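Local coordinates for protein phytase (Citrobacter braakii, PDB 3ZHC) that belongs to branch 2 of the histidine phosphatase superfamily, enzymes that pair an alpha/beta core with a largely helical region, at residues B[226-240]-B[267-279]. The protein carries 2 engineered substitutions. Residues are numbered along the deposited sequence; the frame is centred on the assembly and turned at random. Where two conformers were deposited one is given.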
loop_
_atom_site.group_PDB
_atom_site.type_symbol
_atom_site.label_atom_id
_atom_site.label_comp_id
_atom_site.label_asym_id
_atom_site.label_seq_id
_atom_site.Cartn_x
_atom_site.Cartn_y
_atom_site.Cartn_z
ATOM N N VAL B 226 -20.659 16.822 -0.415
ATOM C CA VAL B 226 -20.307 15.849 0.606
ATOM C C VAL B 226 -19.018 16.315 1.298
ATOM O O VAL B 226 -18.100 16.814 0.635
ATOM C CB VAL B 226 -20.129 14.441 -0.011
ATOM C CG1 VAL B 226 -19.593 13.480 0.994
ATOM C CG2 VAL B 226 -21.466 13.928 -0.567
ATOM N N SER B 227 -18.956 16.156 2.619
ATOM C CA SER B 227 -17.768 16.536 3.388
ATOM C C SER B 227 -17.650 15.726 4.654
ATOM O O SER B 227 -18.639 15.189 5.149
ATOM C CB SER B 227 -17.795 18.031 3.727
ATOM O OG SER B 227 -18.797 18.320 4.638
ATOM N N LEU B 228 -16.423 15.645 5.170
ATOM C CA LEU B 228 -16.115 14.968 6.429
ATOM C C LEU B 228 -15.307 15.941 7.307
ATOM O O LEU B 228 -14.057 15.807 7.436
ATOM C CB LEU B 228 -15.367 13.665 6.151
ATOM C CG LEU B 228 -14.983 12.780 7.335
ATOM C CD1 LEU B 228 -16.194 12.454 8.231
ATOM C CD2 LEU B 228 -14.320 11.516 6.812
ATOM N N PRO B 229 -15.999 16.934 7.915
ATOM C CA PRO B 229 -15.297 17.926 8.735
ATOM C C PRO B 229 -14.852 17.376 10.078
ATOM O O PRO B 229 -15.509 16.509 10.623
ATOM C CB PRO B 229 -16.359 19.014 8.945
ATOM C CG PRO B 229 -17.514 18.632 8.092
ATOM C CD PRO B 229 -17.448 17.202 7.921
ATOM N N GLY B 230 -13.746 17.906 10.591
ATOM C CA GLY B 230 -13.117 17.447 11.844
ATOM C C GLY B 230 -11.649 17.193 11.577
ATOM O O GLY B 230 -11.084 17.742 10.622
ATOM N N ALA B 231 -11.028 16.368 12.400
ATOM C CA ALA B 231 -9.607 16.028 12.221
ATOM C C ALA B 231 -9.324 15.447 10.824
ATOM O O ALA B 231 -8.250 15.659 10.290
ATOM C CB ALA B 231 -9.143 15.083 13.285
ATOM N N TRP B 232 -10.296 14.729 10.249
ATOM C CA TRP B 232 -10.157 14.177 8.872
ATOM C C TRP B 232 -9.982 15.257 7.764
ATOM O O TRP B 232 -8.988 15.215 7.028
ATOM C CB TRP B 232 -11.311 13.190 8.545
ATOM C CG TRP B 232 -10.982 11.843 9.018
ATOM C CD1 TRP B 232 -11.461 11.213 10.117
ATOM C CD2 TRP B 232 -10.061 10.954 8.409
ATOM N NE1 TRP B 232 -10.895 9.961 10.229
ATOM C CE2 TRP B 232 -10.029 9.781 9.188
ATOM C CE3 TRP B 232 -9.253 11.030 7.272
ATOM C CZ2 TRP B 232 -9.219 8.682 8.861
ATOM C CZ3 TRP B 232 -8.446 9.933 6.948
ATOM C CH2 TRP B 232 -8.438 8.782 7.741
ATOM N N SER B 233 -10.915 16.199 7.650
ATOM C CA SER B 233 -10.780 17.301 6.644
ATOM C C SER B 233 -9.530 18.151 6.885
ATOM O O SER B 233 -8.799 18.450 5.942
ATOM C CB SER B 233 -12.020 18.199 6.621
ATOM O OG SER B 233 -11.803 19.363 5.818
ATOM N N LEU B 234 -9.294 18.531 8.144
ATOM C CA LEU B 234 -8.121 19.335 8.508
ATOM C C LEU B 234 -6.829 18.636 8.077
ATOM O O LEU B 234 -6.005 19.223 7.377
ATOM C CB LEU B 234 -8.090 19.630 10.028
ATOM C CG LEU B 234 -6.918 20.495 10.578
ATOM C CD1 LEU B 234 -6.894 21.851 9.911
ATOM C CD2 LEU B 234 -6.976 20.627 12.130
ATOM N N SER B 235 -6.673 17.378 8.497
ATOM C CA SER B 235 -5.475 16.567 8.163
ATOM C C SER B 235 -5.245 16.430 6.664
ATOM O O SER B 235 -4.107 16.459 6.219
ATOM C CB SER B 235 -5.587 15.206 8.791
ATOM O OG SER B 235 -5.610 15.347 10.214
ATOM N N SER B 236 -6.343 16.284 5.900
ATOM C CA SER B 236 -6.291 16.225 4.444
ATOM C C SER B 236 -5.706 17.519 3.891
ATOM O O SER B 236 -4.856 17.495 2.983
ATOM C CB SER B 236 -7.688 15.976 3.861
ATOM O OG SER B 236 -7.648 15.780 2.457
ATOM N N THR B 237 -6.157 18.647 4.441
ATOM C CA THR B 237 -5.656 19.960 4.037
ATOM C C THR B 237 -4.174 20.136 4.428
ATOM O O THR B 237 -3.353 20.491 3.588
ATOM C CB THR B 237 -6.528 21.105 4.649
ATOM O OG1 THR B 237 -7.875 21.002 4.138
ATOM C CG2 THR B 237 -5.951 22.478 4.339
ATOM N N LEU B 238 -3.851 19.870 5.694
ATOM C CA LEU B 238 -2.473 20.100 6.219
ATOM C C LEU B 238 -1.406 19.275 5.549
ATOM O O LEU B 238 -0.354 19.819 5.181
ATOM C CB LEU B 238 -2.410 19.880 7.734
ATOM C CG LEU B 238 -3.291 20.789 8.601
ATOM C CD1 LEU B 238 -2.907 20.610 10.072
ATOM C CD2 LEU B 238 -3.209 22.271 8.205
ATOM N N THR B 239 -1.662 17.966 5.390
ATOM C CA THR B 239 -0.695 17.070 4.748
ATOM C C THR B 239 -0.478 17.451 3.264
ATOM O O THR B 239 0.639 17.323 2.740
ATOM C CB THR B 239 -1.095 15.588 4.902
ATOM O OG1 THR B 239 -2.411 15.394 4.406
ATOM C CG2 THR B 239 -1.055 15.171 6.384
ATOM N N GLU B 240 -1.536 17.927 2.598
ATOM C CA GLU B 240 -1.410 18.423 1.222
ATOM C C GLU B 240 -0.553 19.689 1.206
ATOM O O GLU B 240 0.266 19.870 0.298
ATOM C CB GLU B 240 -2.785 18.674 0.595
ATOM C CG GLU B 240 -2.781 19.261 -0.828
ATOM C CD GLU B 240 -2.189 18.333 -1.927
ATOM O OE1 GLU B 240 -1.903 17.130 -1.666
ATOM O OE2 GLU B 240 -2.031 18.834 -3.063
ATOM N N LEU B 267 1.698 10.738 6.375
ATOM C CA LEU B 267 0.991 12.022 6.279
ATOM C C LEU B 267 -0.023 12.022 5.145
ATOM O O LEU B 267 -1.200 12.237 5.364
ATOM C CB LEU B 267 1.996 13.175 6.097
ATOM C CG LEU B 267 2.886 13.452 7.319
ATOM C CD1 LEU B 267 4.058 14.354 6.952
ATOM C CD2 LEU B 267 2.069 14.045 8.442
ATOM N N LEU B 268 0.443 11.762 3.938
ATOM C CA LEU B 268 -0.457 11.778 2.763
ATOM C C LEU B 268 -1.503 10.619 2.712
ATOM O O LEU B 268 -2.425 10.703 1.930
ATOM C CB LEU B 268 0.359 11.965 1.472
ATOM C CG LEU B 268 0.656 13.506 1.365
ATOM C CD1 LEU B 268 2.031 13.827 0.931
ATOM C CD2 LEU B 268 -0.440 14.199 0.479
ATOM N N SER B 269 -1.357 9.572 3.557
ATOM C CA SER B 269 -2.389 8.519 3.651
ATOM C C SER B 269 -3.717 9.118 4.137
ATOM O O SER B 269 -4.779 8.645 3.762
ATOM C CB SER B 269 -1.958 7.386 4.582
ATOM O OG SER B 269 -0.926 6.629 3.992
ATOM N N LEU B 270 -3.625 10.164 4.975
ATOM C CA LEU B 270 -4.803 10.852 5.502
ATOM C C LEU B 270 -5.535 11.606 4.393
ATOM O O LEU B 270 -6.757 11.493 4.269
ATOM C CB LEU B 270 -4.409 11.790 6.663
ATOM C CG LEU B 270 -3.806 11.052 7.887
ATOM C CD1 LEU B 270 -3.278 12.028 8.971
ATOM C CD2 LEU B 270 -4.830 10.079 8.470
ATOM N N HIS B 271 -4.765 12.355 3.597
ATOM C CA HIS B 271 -5.263 13.091 2.429
ATOM C C HIS B 271 -5.874 12.140 1.386
ATOM O O HIS B 271 -7.006 12.369 0.912
ATOM C CB HIS B 271 -4.121 13.945 1.810
ATOM C CG HIS B 271 -4.447 14.535 0.475
ATOM N ND1 HIS B 271 -5.109 15.730 0.332
ATOM C CD2 HIS B 271 -4.196 14.093 -0.777
ATOM C CE1 HIS B 271 -5.258 15.998 -0.951
ATOM N NE2 HIS B 271 -4.713 15.019 -1.647
ATOM N N ASN B 272 -5.118 11.091 1.043
ATOM C CA ASN B 272 -5.553 10.083 0.060
ATOM C C ASN B 272 -6.794 9.340 0.505
ATOM O O ASN B 272 -7.642 9.072 -0.306
ATOM C CB ASN B 272 -4.427 9.082 -0.252
ATOM C CG ASN B 272 -3.281 9.704 -1.040
ATOM O OD1 ASN B 272 -3.485 10.537 -1.929
ATOM N ND2 ASN B 272 -2.067 9.290 -0.721
ATOM N N ALA B 273 -6.877 9.017 1.809
ATOM C CA ALA B 273 -8.053 8.354 2.390
ATOM C C ALA B 273 -9.271 9.258 2.434
ATOM O O ALA B 273 -10.378 8.781 2.254
ATOM C CB ALA B 273 -7.738 7.796 3.802
ATOM N N GLN B 274 -9.086 10.569 2.676
ATOM C CA GLN B 274 -10.254 11.474 2.713
ATOM C C GLN B 274 -10.807 11.641 1.281
ATOM O O GLN B 274 -12.036 11.632 1.092
ATOM C CB GLN B 274 -9.962 12.816 3.365
ATOM C CG GLN B 274 -11.181 13.303 4.166
ATOM C CD GLN B 274 -11.478 14.730 3.939
ATOM O OE1 GLN B 274 -12.374 15.302 4.564
ATOM N NE2 GLN B 274 -10.740 15.341 3.024
ATOM N N PHE B 275 -9.918 11.763 0.291
ATOM C CA PHE B 275 -10.315 11.817 -1.136
ATOM C C PHE B 275 -10.973 10.489 -1.592
ATOM O O PHE B 275 -11.870 10.489 -2.424
ATOM C CB PHE B 275 -9.109 12.185 -2.043
ATOM C CG PHE B 275 -8.951 13.664 -2.255
ATOM C CD1 PHE B 275 -8.694 14.501 -1.191
ATOM C CD2 PHE B 275 -9.083 14.216 -3.519
ATOM C CE1 PHE B 275 -8.555 15.909 -1.388
ATOM C CE2 PHE B 275 -8.949 15.566 -3.724
ATOM C CZ PHE B 275 -8.682 16.428 -2.641
ATOM N N ASP B 276 -10.507 9.371 -1.027
ATOM C CA ASP B 276 -11.088 8.074 -1.297
ATOM C C ASP B 276 -12.581 8.064 -0.871
ATOM O O ASP B 276 -13.466 7.716 -1.663
ATOM C CB ASP B 276 -10.306 6.987 -0.583
ATOM C CG ASP B 276 -10.693 5.582 -1.030
ATOM O OD1 ASP B 276 -11.372 5.412 -2.076
ATOM O OD2 ASP B 276 -10.304 4.637 -0.320
ATOM N N LEU B 277 -12.832 8.461 0.381
ATOM C CA LEU B 277 -14.190 8.545 0.914
ATOM C C LEU B 277 -15.063 9.574 0.179
ATOM O O LEU B 277 -16.156 9.249 -0.283
ATOM C CB LEU B 277 -14.172 8.891 2.418
ATOM C CG LEU B 277 -13.630 7.848 3.376
ATOM C CD1 LEU B 277 -13.736 8.368 4.793
ATOM C CD2 LEU B 277 -14.379 6.481 3.237
ATOM N N LEU B 278 -14.582 10.804 0.069
ATOM C CA LEU B 278 -15.421 11.909 -0.475
ATOM C C LEU B 278 -15.502 12.011 -1.996
ATOM O O LEU B 278 -16.477 12.577 -2.505
ATOM C CB LEU B 278 -14.974 13.274 0.117
ATOM C CG LEU B 278 -15.088 13.441 1.644
ATOM C CD1 LEU B 278 -14.642 14.869 2.043
ATOM C CD2 LEU B 278 -16.507 13.138 2.195
ATOM N N GLN B 279 -14.506 11.474 -2.719
ATOM C CA GLN B 279 -14.459 11.600 -4.204
ATOM C C GLN B 279 -14.418 10.297 -5.004
ATOM O O GLN B 279 -14.824 10.302 -6.177
ATOM C CB GLN B 279 -13.259 12.466 -4.600
ATOM C CG GLN B 279 -13.240 13.889 -3.938
ATOM C CD GLN B 279 -14.355 14.825 -4.433
ATOM O OE1 GLN B 279 -15.087 14.515 -5.395
ATOM N NE2 GLN B 279 -14.485 15.984 -3.778
#
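The imidazole of H271 in helix 267-279 meets helix 231-240 through ND1, which donates to S236 O at 3.2 Å. The bond is bent, with an N-H...O angle of 146°, and the donor stands above the carbonyl plane and so off its lone pairs; ND1 also makes a weak bond to S236 OG. A chi1 of 169°, CG anti to the backbone N, carries the ring to the S236 carbonyl. E240 OE1 sits 3.5 Å above one face of the H271 ring, offset toward the rim, and F275 CD1, from the same helix as H271, covers the opposite face. The E240 carboxylate lies close to parallel with the ring, and its OE2 forms a salt bridge with R38.

One turn after S236, T239 lays CG2 against the L267 carbonyl, CG2 to L267 O 3.1 Å, while T239 OG1 bonds back to S235 O and touches H271 CB. L270 O lies in the indole plane of W232 at its edge, 3.5 Å from W232 CZ3, and the indole also meets L270 CD2 and A273 CB; W232 NE1 hydrogen-bonds T178 OG1. Ahead of the helix N-cap G230, L228 CD2 touches L277 CD1 at 3.8 Å, and L278 CD2 meets V226 CG1 on strand 226-227.

The axes of the two helical segments approach to 7.7 Å with a crossing angle of -123°, S236 facing H271. With helices 159-169 and 182-192 packing on it, this buried pair belongs to the helical region of the branch 2 histidine phosphatase fold.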